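Local coordinates for conserved membrane protein (Chlamydia abortus, PDB 6GZU), which acts as a secreted virulence effector that combines deubiquitinase and acetyltransferase activities, probably through cysteine-peptidase chemistry, and induces Golgi fragmentation, at residues Trp18-Ile23 / Ser133-Val138; Pro196-Ser201 / Gly205-Leu210. All blocks are in the same frame, centred on the assembly; numbering follows the deposited sequence.

Contact 1. Residues Trp18-Ile23 / Ser133-Val138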
ATOM      1  N   TRP A  18      -5.227  14.100   1.598  1.00 35.02           N
ATOM      2  CA  TRP A  18      -4.563  13.295   2.611  1.00 33.07           C
ATOM      3  C   TRP A  18      -3.137  13.077   2.121  1.00 33.95           C
ATOM      4  O   TRP A  18      -2.935  12.687   0.962  1.00 37.30           O
ATOM      5  CB  TRP A  18      -5.299  11.958   2.782  1.00 30.96           C
ATOM      6  CG  TRP A  18      -6.479  12.019   3.715  1.00 29.93           C
ATOM      7  CD1 TRP A  18      -7.146  13.140   4.123  1.00 29.01           C
ATOM      8  CD2 TRP A  18      -7.124  10.905   4.353  1.00 28.29           C
ATOM      9  NE1 TRP A  18      -8.170  12.784   4.989  1.00 30.58           N
ATOM     10  CE2 TRP A  18      -8.183  11.416   5.130  1.00 28.81           C
ATOM     11  CE3 TRP A  18      -6.917   9.513   4.311  1.00 28.47           C
ATOM     12  CZ2 TRP A  18      -9.020  10.599   5.891  1.00 28.27           C
ATOM     13  CZ3 TRP A  18      -7.746   8.695   5.068  1.00 27.28           C
ATOM     14  CH2 TRP A  18      -8.794   9.243   5.847  1.00 27.66           C
ATOM     15  N   ASP A  19      -2.166  13.394   2.977  1.00 33.31           N
ATOM     16  CA  ASP A  19      -0.736  13.233   2.684  1.00 32.86           C
ATOM     17  C   ASP A  19      -0.309  11.846   3.217  1.00 30.48           C
ATOM     18  O   ASP A  19      -1.142  11.068   3.696  1.00 28.77           O
ATOM     19  CB  ASP A  19       0.109  14.400   3.296  1.00 36.41           C
ATOM     20  CG  ASP A  19       0.022  14.489   4.867  1.00 39.68           C
ATOM     21  OD1 ASP A  19      -0.455  13.545   5.533  1.00 38.96           O
ATOM     22  OD2 ASP A  19       0.437  15.518   5.481  1.00 43.30           O
ATOM     23  N   HIS A  20       0.976  11.531   3.130  1.00 28.51           N
ATOM     24  CA  HIS A  20       1.425  10.218   3.549  1.00 27.91           C
ATOM     25  C   HIS A  20       1.039   9.930   5.005  1.00 27.48           C
ATOM     26  O   HIS A  20       0.640   8.804   5.334  1.00 27.52           O
ATOM     27  CB  HIS A  20       2.919  10.096   3.393  1.00 27.94           C
ATOM     28  CG  HIS A  20       3.430   8.704   3.610  1.00 27.88           C
ATOM     29  ND1 HIS A  20       4.574   8.441   4.325  1.00 32.52           N
ATOM     30  CD2 HIS A  20       2.989   7.506   3.145  1.00 28.01           C
ATOM     31  CE1 HIS A  20       4.809   7.138   4.315  1.00 32.81           C
ATOM     32  NE2 HIS A  20       3.849   6.546   3.622  1.00 31.31           N
ATOM     33  N   LEU A  21       1.170  10.911   5.894  1.00 28.82           N
ATOM     34  CA  LEU A  21       0.868  10.664   7.318  1.00 31.04           C
ATOM     35  C   LEU A  21      -0.620  10.369   7.564  1.00 28.58           C
ATOM     36  O   LEU A  21      -0.960   9.477   8.357  1.00 26.64           O
ATOM     37  CB  LEU A  21       1.362  11.824   8.223  1.00 36.56           C
ATOM     38  CG  LEU A  21       2.902  11.937   8.202  1.00 40.14           C
ATOM     39  CD1 LEU A  21       3.442  13.096   9.023  1.00 40.35           C
ATOM     40  CD2 LEU A  21       3.553  10.643   8.658  1.00 41.36           C
ATOM     41  N   GLU A  22      -1.501  11.087   6.866  1.00 27.98           N
ATOM     42  CA  GLU A  22      -2.950  10.842   6.970  1.00 27.17           C
ATOM     43  C   GLU A  22      -3.338   9.483   6.417  1.00 24.86           C
ATOM     44  O   GLU A  22      -4.132   8.748   7.033  1.00 25.76           O
ATOM     45  CB  GLU A  22      -3.740  11.944   6.279  1.00 30.70           C
ATOM     46  CG  GLU A  22      -3.803  13.155   7.154  1.00 35.77           C
ATOM     47  CD  GLU A  22      -3.883  14.513   6.454  1.00 40.56           C
ATOM     48  OE1 GLU A  22      -3.310  14.739   5.369  1.00 41.80           O
ATOM     49  OE2 GLU A  22      -4.495  15.402   7.055  1.00 42.79           O
ATOM     50  N   ILE A  23      -2.737   9.108   5.294  1.00 22.68           N
ATOM     51  CA  ILE A  23      -2.990   7.788   4.751  1.00 20.32           C
ATOM     52  C   ILE A  23      -2.479   6.718   5.725  1.00 20.76           C
ATOM     53  O   ILE A  23      -3.184   5.761   6.047  1.00 19.80           O
ATOM     54  CB  ILE A  23      -2.269   7.613   3.407  1.00 20.81           C
ATOM     55  CG1 ILE A  23      -2.917   8.508   2.341  1.00 23.36           C
ATOM     56  CG2 ILE A  23      -2.327   6.148   2.967  1.00 22.74           C
ATOM     57  CD1 ILE A  23      -2.025   8.729   1.097  1.00 24.86           C
ATOM     58  N   SER A 133       1.510  15.589  -5.761  1.00 29.22           N
ATOM     59  CA  SER A 133       1.467  14.142  -5.480  1.00 29.88           C
ATOM     60  C   SER A 133       0.314  13.455  -6.174  1.00 28.96           C
ATOM     61  O   SER A 133      -0.782  14.022  -6.188  1.00 30.09           O
ATOM     62  CB  SER A 133       1.203  13.904  -3.984  1.00 30.95           C
ATOM     63  OG  SER A 133       2.249  14.433  -3.223  1.00 33.01           O
ATOM     64  N   HIS A 134       0.523  12.220  -6.667  1.00 26.08           N
ATOM     65  CA  HIS A 134      -0.616  11.336  -6.896  1.00 24.27           C
ATOM     66  C   HIS A 134      -0.358  10.081  -6.094  1.00 22.80           C
ATOM     67  O   HIS A 134       0.759   9.582  -6.080  1.00 25.68           O
ATOM     68  CB  HIS A 134      -0.845  10.982  -8.382  1.00 27.39           C
ATOM     69  CG  HIS A 134      -2.050  10.113  -8.602  1.00 26.79           C
ATOM     70  ND1 HIS A 134      -3.327  10.524  -8.254  1.00 26.49           N
ATOM     71  CD2 HIS A 134      -2.178   8.844  -9.078  1.00 26.22           C
ATOM     72  CE1 HIS A 134      -4.188   9.553  -8.527  1.00 26.48           C
ATOM     73  NE2 HIS A 134      -3.522   8.526  -9.038  1.00 24.97           N
ATOM     74  N   TRP A 135      -1.382   9.611  -5.388  1.00 21.08           N
ATOM     75  CA  TRP A 135      -1.299   8.419  -4.552  1.00 19.57           C
ATOM     76  C   TRP A 135      -2.119   7.292  -5.119  1.00 20.40           C
ATOM     77  O   TRP A 135      -3.262   7.504  -5.555  1.00 21.44           O
ATOM     78  CB  TRP A 135      -1.817   8.750  -3.151  1.00 20.33           C
ATOM     79  CG  TRP A 135      -0.951   9.677  -2.385  1.00 21.04           C
ATOM     80  CD1 TRP A 135      -1.151  11.010  -2.144  1.00 22.16           C
ATOM     81  CD2 TRP A 135       0.220   9.328  -1.687  1.00 21.57           C
ATOM     82  NE1 TRP A 135      -0.130  11.520  -1.377  1.00 23.86           N
ATOM     83  CE2 TRP A 135       0.710  10.481  -1.050  1.00 23.54           C
ATOM     84  CE3 TRP A 135       0.921   8.128  -1.543  1.00 22.95           C
ATOM     85  CZ2 TRP A 135       1.894  10.467  -0.292  1.00 24.27           C
ATOM     86  CZ3 TRP A 135       2.078   8.113  -0.782  1.00 25.17           C
ATOM     87  CH2 TRP A 135       2.556   9.265  -0.166  1.00 25.33           C
ATOM     88  N   THR A 136      -1.526   6.092  -5.120  1.00 19.46           N
ATOM     89  CA  THR A 136      -2.208   4.863  -5.476  1.00 18.64           C
ATOM     90  C   THR A 136      -1.890   3.826  -4.421  1.00 17.94           C
ATOM     91  O   THR A 136      -1.175   4.111  -3.450  1.00 19.61           O
ATOM     92  CB  THR A 136      -1.748   4.368  -6.846  1.00 17.72           C
ATOM     93  OG1 THR A 136      -0.331   4.135  -6.825  1.00 19.68           O
ATOM     94  CG2 THR A 136      -2.046   5.391  -7.942  1.00 19.37           C
ATOM     95  N   LEU A 137      -2.432   2.611  -4.564  1.00 16.78           N
ATOM     96  CA  LEU A 137      -2.269   1.589  -3.511  1.00 16.72           C
ATOM     97  C   LEU A 137      -1.952   0.252  -4.170  1.00 16.53           C
ATOM     98  O   LEU A 137      -2.645  -0.155  -5.107  1.00 16.95           O
ATOM     99  CB  LEU A 137      -3.579   1.465  -2.720  1.00 17.63           C
ATOM    100  CG  LEU A 137      -3.567   0.451  -1.568  1.00 19.61           C
ATOM    101  CD1 LEU A 137      -2.616   0.946  -0.469  1.00 21.37           C
ATOM    102  CD2 LEU A 137      -4.989   0.214  -1.025  1.00 23.07           C
ATOM    103  N   VAL A 138      -0.965  -0.475  -3.644  1.00 16.59           N
ATOM    104  CA  VAL A 138      -0.671  -1.850  -4.110  1.00 16.44           C
ATOM    105  C   VAL A 138      -0.947  -2.734  -2.904  1.00 16.98           C
ATOM    106  O   VAL A 138      -0.385  -2.544  -1.807  1.00 18.03           O
ATOM    107  CB  VAL A 138       0.801  -1.987  -4.548  1.00 18.53           C
ATOM    108  CG1 VAL A 138       1.176  -3.472  -4.795  1.00 19.98           C
ATOM    109  CG2 VAL A 138       1.061  -1.167  -5.810  1.00 18.09           C
TER
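Ile23 sets its CD1 methyl on one face of the Trp135 indole. The methyl carbon lies 3.7 Å from the centroid of the five-membered ring and 15° off the ring normal, which makes it a CH-pi contact. Its nearest ring atom is CD2 of Trp135, 3.6 Å from CD1 of Ile23. CG1 of Ile23 stands anti to the carbonyl carbon (chi1 -69°), and the chain then runs out extended to the indole. His20 meets the other end of the same ring system, closest through CB, which lies 3.7 Å from CH2 of Trp135. The imidazole is nearly parallel to the indole, with planes 7° apart. It is slid past the six-membered ring, however, with centroids 5.6 Å apart, and hardly overlaps it.

The helix that carries both residues begins here with a capping box. Asp19, the N-cap, accepts from Glu22 N at OD1 (3.0 Å). In return, OE1 of Glu22 accepts from Asp19 N, at 3.0 Å and with its anti lone pair. Pro45, Pro104, Trp106 and Leu208 also pack on Trp135. Next to it, His134 belongs to a probable Cys-His-Asp triad with Cys204 and Asp151. Helix 20-33 packs here against strand 134-141, in the central mixed sheet of the Ulp1-like catalytic domain. Shape and dispersion hold the two segments together, without a hydrogen bond between them. The capping box fixes the first turn, and so places His20 and Ile23.

Contact 2. Residues Pro196-Ser201 / Gly205-Leu210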
ATOM      1  N   PRO A 196     -12.034   6.245 -14.298  1.00 28.24           N
ATOM      2  CA  PRO A 196     -11.715   7.094 -13.133  1.00 27.70           C
ATOM      3  C   PRO A 196     -12.917   7.359 -12.250  1.00 28.61           C
ATOM      4  O   PRO A 196     -14.013   7.660 -12.749  1.00 30.68           O
ATOM      5  CB  PRO A 196     -11.259   8.403 -13.773  1.00 28.88           C
ATOM      6  CG  PRO A 196     -10.742   7.968 -15.154  1.00 29.11           C
ATOM      7  CD  PRO A 196     -11.587   6.832 -15.571  1.00 28.18           C
ATOM      8  N   ILE A 197     -12.706   7.251 -10.949  1.00 27.86           N
ATOM      9  CA  ILE A 197     -13.706   7.621  -9.951  1.00 29.90           C
ATOM     10  C   ILE A 197     -13.394   8.977  -9.288  1.00 31.06           C
ATOM     11  O   ILE A 197     -14.293   9.631  -8.795  1.00 34.15           O
ATOM     12  CB  ILE A 197     -13.909   6.489  -8.899  1.00 31.14           C
ATOM     13  CG1 ILE A 197     -12.636   6.216  -8.139  1.00 30.91           C
ATOM     14  CG2 ILE A 197     -14.399   5.209  -9.575  1.00 32.94           C
ATOM     15  CD1 ILE A 197     -12.754   4.977  -7.251  1.00 32.16           C
ATOM     16  N   GLN A 198     -12.131   9.394  -9.264  1.00 31.12           N
ATOM     17  CA  GLN A 198     -11.723  10.631  -8.594  1.00 30.85           C
ATOM     18  C   GLN A 198     -12.059  11.785  -9.504  1.00 32.96           C
ATOM     19  O   GLN A 198     -11.859  11.678 -10.706  1.00 34.01           O
ATOM     20  CB  GLN A 198     -10.221  10.611  -8.289  1.00 30.15           C
ATOM     21  CG  GLN A 198      -9.615  11.941  -7.804  1.00 28.44           C
ATOM     22  CD  GLN A 198      -8.134  11.807  -7.574  1.00 30.32           C
ATOM     23  OE1 GLN A 198      -7.635  10.689  -7.405  1.00 32.20           O
ATOM     24  NE2 GLN A 198      -7.415  12.899  -7.592  1.00 29.74           N
ATOM     25  N   GLN A 199     -12.555  12.889  -8.913  1.00 36.50           N
ATOM     26  CA  GLN A 199     -13.108  14.030  -9.641  1.00 41.95           C
ATOM     27  C   GLN A 199     -12.381  15.340  -9.422  1.00 42.03           C
ATOM     28  O   GLN A 199     -12.800  16.359  -9.952  1.00 43.75           O
ATOM     29  CB  GLN A 199     -14.558  14.276  -9.217  1.00 46.49           C
ATOM     30  CG  GLN A 199     -15.424  13.042  -9.200  1.00 50.48           C
ATOM     31  CD  GLN A 199     -15.688  12.497 -10.592  1.00 54.45           C
ATOM     32  OE1 GLN A 199     -15.600  13.225 -11.605  1.00 56.15           O
ATOM     33  NE2 GLN A 199     -16.040  11.212 -10.653  1.00 55.49           N
ATOM     34  N   ASP A 200     -11.336  15.333  -8.617  1.00 42.60           N
ATOM     35  CA  ASP A 200     -10.585  16.539  -8.329  1.00 43.25           C
ATOM     36  C   ASP A 200      -9.102  16.219  -8.403  1.00 44.85           C
ATOM     37  O   ASP A 200      -8.703  15.140  -8.839  1.00 44.01           O
ATOM     38  CB  ASP A 200     -10.980  17.058  -6.948  1.00 45.50           C
ATOM     39  CG  ASP A 200     -10.835  16.009  -5.884  1.00 47.66           C
ATOM     40  OD1 ASP A 200      -9.800  15.301  -5.904  1.00 48.91           O
ATOM     41  OD2 ASP A 200     -11.759  15.882  -5.033  1.00 50.00           O
ATOM     42  N   SER A 201      -8.261  17.137  -7.969  1.00 45.22           N
ATOM     43  CA  SER A 201      -6.837  16.928  -8.189  1.00 45.15           C
ATOM     44  C   SER A 201      -6.157  16.418  -6.922  1.00 43.97           C
ATOM     45  O   SER A 201      -4.945  16.160  -6.914  1.00 44.91           O
ATOM     46  CB  SER A 201      -6.192  18.231  -8.656  1.00 47.23           C
ATOM     47  OG  SER A 201      -6.792  19.332  -7.995  1.00 48.89           O
ATOM     48  N   GLY A 205      -5.649  10.220  -1.970  1.00 23.34           N
ATOM     49  CA  GLY A 205      -5.294   9.550  -0.715  1.00 24.56           C
ATOM     50  C   GLY A 205      -6.521   9.105   0.066  1.00 25.57           C
ATOM     51  O   GLY A 205      -6.502   8.068   0.744  1.00 24.38           O
ATOM     52  N   ILE A 206      -7.599   9.872  -0.034  1.00 25.73           N
ATOM     53  CA  ILE A 206      -8.843   9.520   0.653  1.00 25.65           C
ATOM     54  C   ILE A 206      -9.474   8.343  -0.083  1.00 23.85           C
ATOM     55  O   ILE A 206      -9.885   7.353   0.550  1.00 22.64           O
ATOM     56  CB  ILE A 206      -9.797  10.693   0.652  1.00 27.25           C
ATOM     57  CG1 ILE A 206      -9.117  11.894   1.324  1.00 29.47           C
ATOM     58  CG2 ILE A 206     -11.090  10.318   1.366  1.00 29.23           C
ATOM     59  CD1 ILE A 206      -9.894  13.203   1.197  1.00 29.04           C
ATOM     60  N   TRP A 207      -9.491   8.395  -1.408  1.00 22.32           N
ATOM     61  CA  TRP A 207     -10.077   7.297  -2.159  1.00 21.47           C
ATOM     62  C   TRP A 207      -9.394   5.952  -1.876  1.00 20.41           C
ATOM     63  O   TRP A 207     -10.071   4.916  -1.709  1.00 20.80           O
ATOM     64  CB  TRP A 207      -9.969   7.571  -3.668  1.00 22.75           C
ATOM     65  CG  TRP A 207     -11.078   8.415  -4.177  1.00 27.96           C
ATOM     66  CD1 TRP A 207     -10.999   9.702  -4.679  1.00 30.48           C
ATOM     67  CD2 TRP A 207     -12.431   8.014  -4.299  1.00 32.53           C
ATOM     68  NE1 TRP A 207     -12.234  10.119  -5.051  1.00 34.02           N
ATOM     69  CE2 TRP A 207     -13.132   9.100  -4.869  1.00 35.70           C
ATOM     70  CE3 TRP A 207     -13.129   6.840  -3.973  1.00 36.24           C
ATOM     71  CZ2 TRP A 207     -14.509   9.065  -5.100  1.00 39.88           C
ATOM     72  CZ3 TRP A 207     -14.495   6.804  -4.210  1.00 40.23           C
ATOM     73  CH2 TRP A 207     -15.171   7.902  -4.789  1.00 41.59           C
ATOM     74  N   LEU A 208      -8.062   5.921  -1.885  1.00 19.33           N
ATOM     75  CA  LEU A 208      -7.381   4.632  -1.724  1.00 19.49           C
ATOM     76  C   LEU A 208      -7.581   4.144  -0.284  1.00 19.62           C
ATOM     77  O   LEU A 208      -7.648   2.916  -0.061  1.00 19.65           O
ATOM     78  CB  LEU A 208      -5.900   4.737  -2.087  1.00 20.90           C
ATOM     79  CG  LEU A 208      -4.979   5.555  -1.160  1.00 20.45           C
ATOM     80  CD1 LEU A 208      -4.471   4.678   0.032  1.00 21.91           C
ATOM     81  CD2 LEU A 208      -3.807   6.140  -1.947  1.00 22.16           C
ATOM     82  N   SER A 209      -7.732   5.057   0.687  1.00 19.47           N
ATOM     83  CA  SER A 209      -7.977   4.645   2.067  1.00 20.86           C
ATOM     84  C   SER A 209      -9.371   4.033   2.216  1.00 20.67           C
ATOM     85  O   SER A 209      -9.548   3.000   2.901  1.00 20.75           O
ATOM     86  CB  SER A 209      -7.805   5.840   3.011  1.00 21.88           C
ATOM     87  OG  SER A 209      -6.465   6.306   2.971  1.00 22.85           O
ATOM     88  N   LEU A 210     -10.368   4.665   1.586  1.00 21.04           N
ATOM     89  CA  LEU A 210     -11.724   4.101   1.551  1.00 22.80           C
ATOM     90  C   LEU A 210     -11.699   2.731   0.862  1.00 23.27           C
ATOM     91  O   LEU A 210     -12.332   1.770   1.329  1.00 22.39           O
ATOM     92  CB  LEU A 210     -12.678   5.054   0.799  1.00 24.37           C
ATOM     93  CG  LEU A 210     -14.169   4.763   0.593  1.00 27.41           C
ATOM     94  CD1 LEU A 210     -14.882   6.078   0.187  1.00 28.45           C
ATOM     95  CD2 LEU A 210     -14.413   3.711  -0.500  1.00 28.03           C
TER
HETATM   96  O   HOH W   1     -12.859  12.948  -6.007  1.00 37.18           O
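Trp207 turns one indole face to Ile197 and Gln198. CD1 of Ile197 lies over the six-membered ring, 4.2 Å from its centroid, as a CH-pi contact. Its shortest distance to a ring atom is 3.8 Å, from CD1 of Ile197 to CE3 of Trp207. CG1 of Ile197 sits between the backbone N and the carbonyl carbon (chi1 62°), which places it over the middle of the indole. Gln198 packs at the pyrrole end, with its CA 3.6 Å from NE1 of Trp207. Its amide plane is within 16° of the indole plane. NE2 of Gln198 donates to Asp200 O (2.9 Å), approaching from above the carbonyl plane. OE1 accepts from Ser152 OG, so both polar atoms of the amide are engaged and its rotation is fixed.

The looser side is bridged by water. A water molecule in the indole plane accepts from NE1 of Trp207 (3.1 Å) and from Gln199 N (2.9 Å). It also donates weakly to OD2 of Asp200. Gln199 itself is exposed, and its NE2 makes a weak bond to Ile197 O.

The loop leads from strand 188-191 into helix 204-217, whose first residue, Cys204, is the probable nucleophile. Gln198, six residues earlier and touching His134, probably corresponds to the oxyanion-hole glutamine of Ulp1-type peptidases. Trp207 also packs on Phe150 of strand 146-150 and on Leu235 of helix 228-241.

From the N terminus, the chain enters contact 1 at the start of helix 20-33. It returns to this contact only at strand 134-141, after 109 intervening residues that include the zinc ligands. Contact 2 opens later and is local: only three residues, the last of them the first of helix 204-217, separate its segments. The two contacts are therefore in series, neither nested nor crossed. They meet in space through helix 204-217, where Ile206 and Ser209 pack on Trp18. This helix thus joins the N-terminal region, the central sheet and the 196-201 loop, and the strand and helix so joined carry probable catalytic residues.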